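Local coordinates for shikimate dehydrogenase (NADP(+)) (Listeria monocytogenes, PDB 3TNL), which probably catalyses the reversible NADP(H)-linked interconversion of shikimate and 3-dehydroshikimate on the pathway to chorismate and the aromatic amino acids, at residues L286-A294 and M305-L314. Numbering follows the deposited sequence. Where two conformers were deposited one is given.
With NAD (nicotinamide-adenine-dinucleotide), chain H.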
ATOM      1  N   LEU B 286      26.716   5.711   6.540  1.00 17.12           N
ATOM      2  CA  LEU B 286      25.469   6.536   6.587  1.00 17.05           C
ATOM      3  C   LEU B 286      25.167   7.178   5.232  1.00 17.96           C
ATOM      4  O   LEU B 286      24.042   7.100   4.741  1.00 18.72           O
ATOM      5  CB  LEU B 286      25.505   7.586   7.685  1.00 18.22           C
ATOM      6  CG  LEU B 286      24.183   8.353   7.866  1.00 24.07           C
ATOM      7  CD1 LEU B 286      23.058   7.439   8.313  1.00 27.43           C
ATOM      8  CD2 LEU B 286      24.383   9.460   8.867  1.00 25.33           C
ATOM      9  N   GLY B 287      26.184   7.729   4.599  1.00 17.66           N
ATOM     10  CA  GLY B 287      26.028   8.337   3.265  1.00 18.47           C
ATOM     11  C   GLY B 287      25.541   7.317   2.228  1.00 18.74           C
ATOM     12  O   GLY B 287      24.651   7.632   1.398  1.00 18.11           O
ATOM     13  N   MET B 288      26.074   6.099   2.267  1.00 18.85           N
ATOM     14  CA  MET B 288      25.653   5.049   1.372  1.00 18.46           C
ATOM     15  C   MET B 288      24.147   4.815   1.508  1.00 19.10           C
ATOM     16  O   MET B 288      23.417   4.667   0.507  1.00 19.53           O
ATOM     17  CB  MET B 288      26.390   3.753   1.680  1.00 17.12           C
ATOM     18  CG  MET B 288      25.915   2.567   0.891  1.00 18.32           C
ATOM     19  SD  MET B 288      26.916   1.083   1.191  1.00 21.35           S
ATOM     20  CE  MET B 288      26.160  -0.132   0.137  1.00 24.73           C
ATOM     21  N   MET B 289      23.683   4.773   2.751  1.00 16.70           N
ATOM     22  CA  MET B 289      22.267   4.550   3.036  1.00 18.24           C
ATOM     23  C   MET B 289      21.409   5.683   2.467  1.00 19.03           C
ATOM     24  O   MET B 289      20.389   5.425   1.804  1.00 18.91           O
ATOM     25  CB  MET B 289      22.050   4.351   4.538  1.00 18.43           C
ATOM     26  CG  MET B 289      20.621   4.089   4.966  1.00 21.76           C
ATOM     27  SD  MET B 289      19.664   5.617   5.158  1.00 26.86           S
ATOM     28  CE  MET B 289      18.056   4.965   5.666  1.00 28.40           C
ATOM     29  N   LEU B 290      21.840   6.920   2.702  1.00 17.29           N
ATOM     30  CA  LEU B 290      21.082   8.076   2.260  1.00 17.50           C
ATOM     31  C   LEU B 290      21.032   8.199   0.745  1.00 18.19           C
ATOM     32  O   LEU B 290      19.965   8.443   0.188  1.00 17.60           O
ATOM     33  CB  LEU B 290      21.680   9.331   2.858  1.00 19.43           C
ATOM     34  CG  LEU B 290      21.447   9.466   4.357  1.00 20.67           C
ATOM     35  CD1 LEU B 290      22.370  10.534   4.866  1.00 22.81           C
ATOM     36  CD2 LEU B 290      19.991   9.778   4.704  1.00 22.95           C
ATOM     37  N   TRP B 291      22.178   8.011   0.091  1.00 18.36           N
ATOM     38  CA  TRP B 291      22.257   8.220  -1.351  1.00 16.46           C
ATOM     39  C   TRP B 291      21.642   7.105  -2.146  1.00 17.44           C
ATOM     40  O   TRP B 291      21.188   7.334  -3.267  1.00 18.46           O
ATOM     41  CB  TRP B 291      23.679   8.570  -1.806  1.00 15.66           C
ATOM     42  CG  TRP B 291      24.070   9.947  -1.324  1.00 16.43           C
ATOM     43  CD1 TRP B 291      24.885  10.260  -0.275  1.00 19.00           C
ATOM     44  CD2 TRP B 291      23.607  11.192  -1.861  1.00 19.34           C
ATOM     45  NE1 TRP B 291      24.965  11.629  -0.129  1.00 19.48           N
ATOM     46  CE2 TRP B 291      24.191  12.221  -1.093  1.00 19.98           C
ATOM     47  CE3 TRP B 291      22.758  11.535  -2.918  1.00 20.37           C
ATOM     48  CZ2 TRP B 291      23.961  13.564  -1.352  1.00 22.15           C
ATOM     49  CZ3 TRP B 291      22.537  12.873  -3.186  1.00 22.87           C
ATOM     50  CH2 TRP B 291      23.128  13.881  -2.391  1.00 22.46           C
ATOM     51  N   GLN B 292      21.609   5.911  -1.591  1.00 16.61           N
ATOM     52  CA  GLN B 292      20.904   4.839  -2.312  1.00 16.34           C
ATOM     53  C   GLN B 292      19.383   5.158  -2.292  1.00 17.28           C
ATOM     54  O   GLN B 292      18.653   4.913  -3.255  1.00 17.51           O
ATOM     55  CB  GLN B 292      21.219   3.436  -1.794  1.00 21.89           C
ATOM     56  CG  GLN B 292      20.578   2.993  -0.544  1.00 23.95           C
ATOM     57  CD  GLN B 292      20.998   1.554  -0.185  1.00 28.28           C
ATOM     58  OE1 GLN B 292      22.072   1.332   0.357  1.00 33.57           O
ATOM     59  NE2 GLN B 292      20.153   0.591  -0.510  1.00 24.62           N
ATOM     60  N   GLY B 293      18.917   5.689  -1.171  1.00 17.30           N
ATOM     61  CA  GLY B 293      17.534   6.142  -1.036  1.00 17.37           C
ATOM     62  C   GLY B 293      17.228   7.306  -1.992  1.00 16.41           C
ATOM     63  O   GLY B 293      16.182   7.336  -2.665  1.00 17.13           O
ATOM     64  N   ALA B 294      18.160   8.249  -2.115  1.00 16.46           N
ATOM     65  CA  ALA B 294      17.990   9.398  -3.028  1.00 16.84           C
ATOM     66  C   ALA B 294      17.874   8.933  -4.477  1.00 17.54           C
ATOM     67  O   ALA B 294      17.062   9.468  -5.272  1.00 17.69           O
ATOM     68  CB  ALA B 294      19.142  10.397  -2.877  1.00 17.70           C
ATOM     69  N   MET B 305      15.498  14.118  -3.947  1.00 22.75           N
ATOM     70  CA  MET B 305      15.302  13.971  -2.490  1.00 22.46           C
ATOM     71  C   MET B 305      16.145  14.984  -1.743  1.00 25.79           C
ATOM     72  O   MET B 305      17.282  15.180  -2.108  1.00 26.72           O
ATOM     73  CB  MET B 305      15.729  12.560  -2.002  1.00 22.19           C
ATOM     74  CG  MET B 305      15.809  12.419  -0.454  1.00 25.95           C
ATOM     75  SD  MET B 305      16.421  10.818   0.205  1.00 33.49           S
ATOM     76  CE  MET B 305      15.143   9.935  -0.344  1.00 22.86           C
ATOM     77  N   PRO B 306      15.591  15.601  -0.679  1.00 24.80           N
ATOM     78  CA  PRO B 306      16.361  16.579   0.140  1.00 27.03           C
ATOM     79  C   PRO B 306      17.195  15.815   1.185  1.00 26.49           C
ATOM     80  O   PRO B 306      16.764  15.653   2.329  1.00 27.00           O
ATOM     81  CB  PRO B 306      15.262  17.413   0.785  1.00 29.61           C
ATOM     82  CG  PRO B 306      14.107  16.485   0.890  1.00 28.45           C
ATOM     83  CD  PRO B 306      14.171  15.564  -0.287  1.00 27.20           C
ATOM     84  N   VAL B 307      18.385  15.354   0.774  1.00 25.24           N
ATOM     85  CA  VAL B 307      19.216  14.473   1.591  1.00 26.07           C
ATOM     86  C   VAL B 307      19.665  15.060   2.931  1.00 27.24           C
ATOM     87  O   VAL B 307      19.653  14.372   3.959  1.00 27.35           O
ATOM     88  CB  VAL B 307      20.446  13.920   0.770  1.00 24.80           C
ATOM     89  CG1 VAL B 307      21.447  13.231   1.709  1.00 26.46           C
ATOM     90  CG2 VAL B 307      19.985  12.968  -0.351  1.00 27.55           C
ATOM     91  N   ASP B 308      20.072  16.323   2.917  0.50 28.98           N
ATOM     92  CA  ASP B 308      20.504  16.988   4.137  0.50 30.04           C
ATOM     93  C   ASP B 308      19.348  17.055   5.139  0.50 29.53           C
ATOM     94  O   ASP B 308      19.537  16.837   6.339  0.50 29.26           O
ATOM     95  CB  ASP B 308      21.011  18.390   3.818  0.50 30.92           C
ATOM     96  CG  ASP B 308      22.222  18.382   2.890  0.50 33.81           C
ATOM     97  OD1 ASP B 308      22.863  17.320   2.743  0.50 38.55           O
ATOM     98  OD2 ASP B 308      22.541  19.445   2.313  0.50 36.07           O
ATOM     99  N   TYR B 309      18.150  17.340   4.632  1.00 29.51           N
ATOM    100  CA  TYR B 309      16.954  17.408   5.469  1.00 28.72           C
ATOM    101  C   TYR B 309      16.707  16.037   6.096  1.00 26.58           C
ATOM    102  O   TYR B 309      16.488  15.942   7.296  1.00 25.08           O
ATOM    103  CB  TYR B 309      15.743  17.901   4.668  1.00 28.17           C
ATOM    104  CG  TYR B 309      14.424  17.780   5.404  1.00 27.88           C
ATOM    105  CD1 TYR B 309      13.597  16.657   5.218  1.00 26.91           C
ATOM    106  CD2 TYR B 309      14.006  18.766   6.292  1.00 28.98           C
ATOM    107  CE1 TYR B 309      12.389  16.530   5.891  1.00 28.95           C
ATOM    108  CE2 TYR B 309      12.794  18.650   6.977  1.00 28.87           C
ATOM    109  CZ  TYR B 309      11.998  17.526   6.775  1.00 29.59           C
ATOM    110  OH  TYR B 309      10.808  17.409   7.440  1.00 30.96           O
ATOM    111  N   ILE B 310      16.766  14.972   5.286  1.00 24.39           N
ATOM    112  CA  ILE B 310      16.562  13.623   5.795  1.00 25.30           C
ATOM    113  C   ILE B 310      17.634  13.229   6.830  1.00 25.51           C
ATOM    114  O   ILE B 310      17.325  12.640   7.870  1.00 27.11           O
ATOM    115  CB  ILE B 310      16.496  12.586   4.619  1.00 24.31           C
ATOM    116  CG1 ILE B 310      15.278  12.881   3.731  1.00 26.18           C
ATOM    117  CG2 ILE B 310      16.456  11.136   5.134  1.00 27.55           C
ATOM    118  CD1 ILE B 310      13.904  12.899   4.480  1.00 22.11           C
ATOM    119  N   LYS B 311      18.888  13.548   6.552  1.00 26.31           N
ATOM    120  CA  LYS B 311      19.950  13.215   7.489  1.00 27.77           C
ATOM    121  C   LYS B 311      19.678  13.850   8.846  1.00 28.92           C
ATOM    122  O   LYS B 311      19.878  13.225   9.880  1.00 28.08           O
ATOM    123  CB  LYS B 311      21.316  13.685   6.975  1.00 28.78           C
ATOM    124  CG  LYS B 311      22.473  13.287   7.881  1.00 31.23           C
ATOM    125  CD  LYS B 311      23.840  13.541   7.242  1.00 37.17           C
ATOM    126  CE  LYS B 311      24.108  15.011   7.010  1.00 43.46           C
ATOM    127  NZ  LYS B 311      25.484  15.234   6.467  1.00 48.65           N
ATOM    128  N   GLU B 312      19.211  15.094   8.836  1.00 30.25           N
ATOM    129  CA  GLU B 312      18.907  15.796  10.083  1.00 32.87           C
ATOM    130  C   GLU B 312      17.724  15.183  10.861  1.00 33.76           C
ATOM    131  O   GLU B 312      17.745  15.155  12.090  1.00 34.69           O
ATOM    132  CB  GLU B 312      18.662  17.288   9.820  1.00 34.24           C
ATOM    133  CG  GLU B 312      18.360  18.124  11.083  1.00 40.70           C
ATOM    134  CD  GLU B 312      19.502  18.150  12.126  1.00 50.27           C
ATOM    135  OE1 GLU B 312      20.668  17.826  11.791  1.00 55.66           O
ATOM    136  OE2 GLU B 312      19.223  18.527  13.291  1.00 55.44           O
ATOM    137  N   ILE B 313      16.697  14.710  10.162  0.50 34.01           N
ATOM    138  CA  ILE B 313      15.554  14.111  10.864  0.50 34.78           C
ATOM    139  C   ILE B 313      15.884  12.708  11.383  0.50 35.07           C
ATOM    140  O   ILE B 313      15.301  12.273  12.368  0.50 35.29           O
ATOM    141  CB  ILE B 313      14.237  14.136  10.037  0.50 34.50           C
ATOM    142  CG1 ILE B 313      14.355  13.321   8.752  0.50 34.82           C
ATOM    143  CG2 ILE B 313      13.835  15.560   9.726  0.50 36.01           C
ATOM    144  CD1 ILE B 313      14.329  11.815   8.968  0.50 33.95           C
ATOM    145  N   LEU B 314      16.825  12.011  10.742  1.00 35.67           N
ATOM    146  CA  LEU B 314      17.238  10.681  11.214  1.00 38.97           C
ATOM    147  C   LEU B 314      18.289  10.740  12.341  1.00 42.66           C
ATOM    148  O   LEU B 314      18.789   9.705  12.761  1.00 43.93           O
ATOM    149  CB  LEU B 314      17.782   9.828  10.060  1.00 38.36           C
ATOM    150  CG  LEU B 314      16.818   9.431   8.940  1.00 40.49           C
ATOM    151  CD1 LEU B 314      17.583   8.618   7.900  1.00 42.98           C
ATOM    152  CD2 LEU B 314      15.610   8.646   9.457  1.00 39.85           C
TER
HETATM  153  PA  NAD H 292      25.936 -10.726   3.274  1.00 22.52           P
HETATM  154  O1A NAD H 292      25.334 -11.699   4.285  1.00 24.66           O
HETATM  155  O2A NAD H 292      25.377 -10.715   1.864  1.00 22.59           O
HETATM  156  O5B NAD H 292      27.544 -10.920   3.267  1.00 21.80           O
HETATM  157  C5B NAD H 292      28.335 -11.085   4.445  1.00 17.88           C
HETATM  158  C4B NAD H 292      29.812 -10.854   4.107  1.00 17.10           C
HETATM  159  O4B NAD H 292      30.566 -10.785   5.328  1.00 17.55           O
HETATM  160  C3B NAD H 292      30.432 -12.028   3.375  1.00 15.74           C
HETATM  161  O3B NAD H 292      31.494 -11.515   2.530  1.00 17.42           O
HETATM  162  C2B NAD H 292      31.042 -12.886   4.458  1.00 15.14           C
HETATM  163  O2B NAD H 292      32.152 -13.654   4.014  1.00 17.21           O
HETATM  164  C1B NAD H 292      31.509 -11.829   5.437  1.00 15.64           C
HETATM  165  N9A NAD H 292      31.640 -12.230   6.843  1.00 16.50           N
HETATM  166  C8A NAD H 292      30.609 -12.413   7.703  1.00 20.22           C
HETATM  167  N7A NAD H 292      31.097 -12.705   8.927  1.00 19.27           N
HETATM  168  C5A NAD H 292      32.453 -12.700   8.885  1.00 15.99           C
HETATM  169  C6A NAD H 292      33.496 -12.910   9.763  1.00 15.09           C
HETATM  170  N6A NAD H 292      33.255 -13.185  11.049  1.00 18.64           N
HETATM  171  N1A NAD H 292      34.773 -12.780   9.341  1.00 16.37           N
HETATM  172  C2A NAD H 292      35.049 -12.494   8.044  1.00 16.11           C
HETATM  173  N3A NAD H 292      34.084 -12.280   7.121  1.00 15.96           N
HETATM  174  C4A NAD H 292      32.788 -12.369   7.495  1.00 15.85           C
HETATM  175  O3  NAD H 292      25.810  -9.283   3.952  1.00 22.21           O
HETATM  176  PN  NAD H 292      25.577  -7.871   3.219  1.00 23.05           P
HETATM  177  O1N NAD H 292      24.118  -7.633   2.916  1.00 27.63           O
HETATM  178  O2N NAD H 292      26.626  -7.686   2.122  1.00 22.44           O
HETATM  179  O5D NAD H 292      25.877  -6.807   4.392  1.00 25.20           O
HETATM  180  C5D NAD H 292      27.193  -6.731   4.928  1.00 25.94           C
HETATM  181  C4D NAD H 292      27.197  -5.470   5.768  1.00 25.71           C
HETATM  182  O4D NAD H 292      26.824  -4.350   4.945  1.00 30.32           O
HETATM  183  C3D NAD H 292      26.167  -5.540   6.884  1.00 30.50           C
HETATM  184  O3D NAD H 292      26.790  -5.115   8.100  1.00 34.67           O
HETATM  185  C2D NAD H 292      25.075  -4.572   6.459  1.00 31.18           C
HETATM  186  O2D NAD H 292      24.350  -4.012   7.577  1.00 32.23           O
HETATM  187  C1D NAD H 292      25.872  -3.545   5.663  1.00 30.00           C
HETATM  188  N1N NAD H 292      25.128  -2.773   4.665  1.00 31.14           N
HETATM  189  C2N NAD H 292      25.117  -1.429   4.741  1.00 30.79           C
HETATM  190  C3N NAD H 292      24.437  -0.668   3.796  1.00 28.23           C
HETATM  191  C7N NAD H 292      24.409   0.825   3.853  1.00 31.70           C
HETATM  192  O7N NAD H 292      23.493   1.364   3.234  1.00 33.03           O
HETATM  193  N7N NAD H 292      25.370   1.497   4.523  1.00 23.40           N
HETATM  194  C4N NAD H 292      23.753  -1.321   2.757  1.00 30.95           C
HETATM  195  C5N NAD H 292      23.784  -2.710   2.698  1.00 30.35           C
HETATM  196  C6N NAD H 292      24.479  -3.426   3.673  1.00 31.03           C
HETATM  197  O   HOH W   1      17.126  12.264  -5.438  1.00 25.51           O
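Segment 286-294, the first part of helix 286-301, and helix 307-313 run obliquely to each other, their axes 10.5 Å apart at closest approach and their directions 129° apart. This is the C-terminal helical pair of the shikimate dehydrogenase fold. The first helix follows the last strand of the Rossmann sheet, 281-283. The second is the last helix of the chain. No hydrogen bond joins the two segments directly; the interface is largely apolar.

L290 is central. Its methyls CD1 and CD2, branching at CG, meet different partners. CD2 meets I310 CG2 at 3.8 Å and also touches L314 CD1. CD1 lies against the aliphatic part of K311, 3.9 Å from K311 CB, and the two side chains cross nearly at right angles.

V307 spreads its methyls over one face of the W291 indole. V307 CG2 sits 3.8 Å from the centroid of the six-membered ring and 13° off its normal, a CH-pi contact. The same methyl reaches A294 CB at 3.7 Å. R143 makes a cation-pi contact with W291.

M305 bends at chi3 (-66°), which brings its CE to 3.6 Å from G293 O, while its sulfur lies beside A294 CA.

The first helix also faces the cofactor. M288 runs extended along the nicotinamide end of NAD, with its sulfur against the carboxamide carbon C7N. M289 turns toward Y264, a predicted shikimate-binding residue, and its CE touches L314 CD1.

One water links A294 O, within the first helix, to M305 N, just ahead of the second: it donates to A294 O and accepts from M305 N, at 2.8 and 2.9 Å from its oxygen.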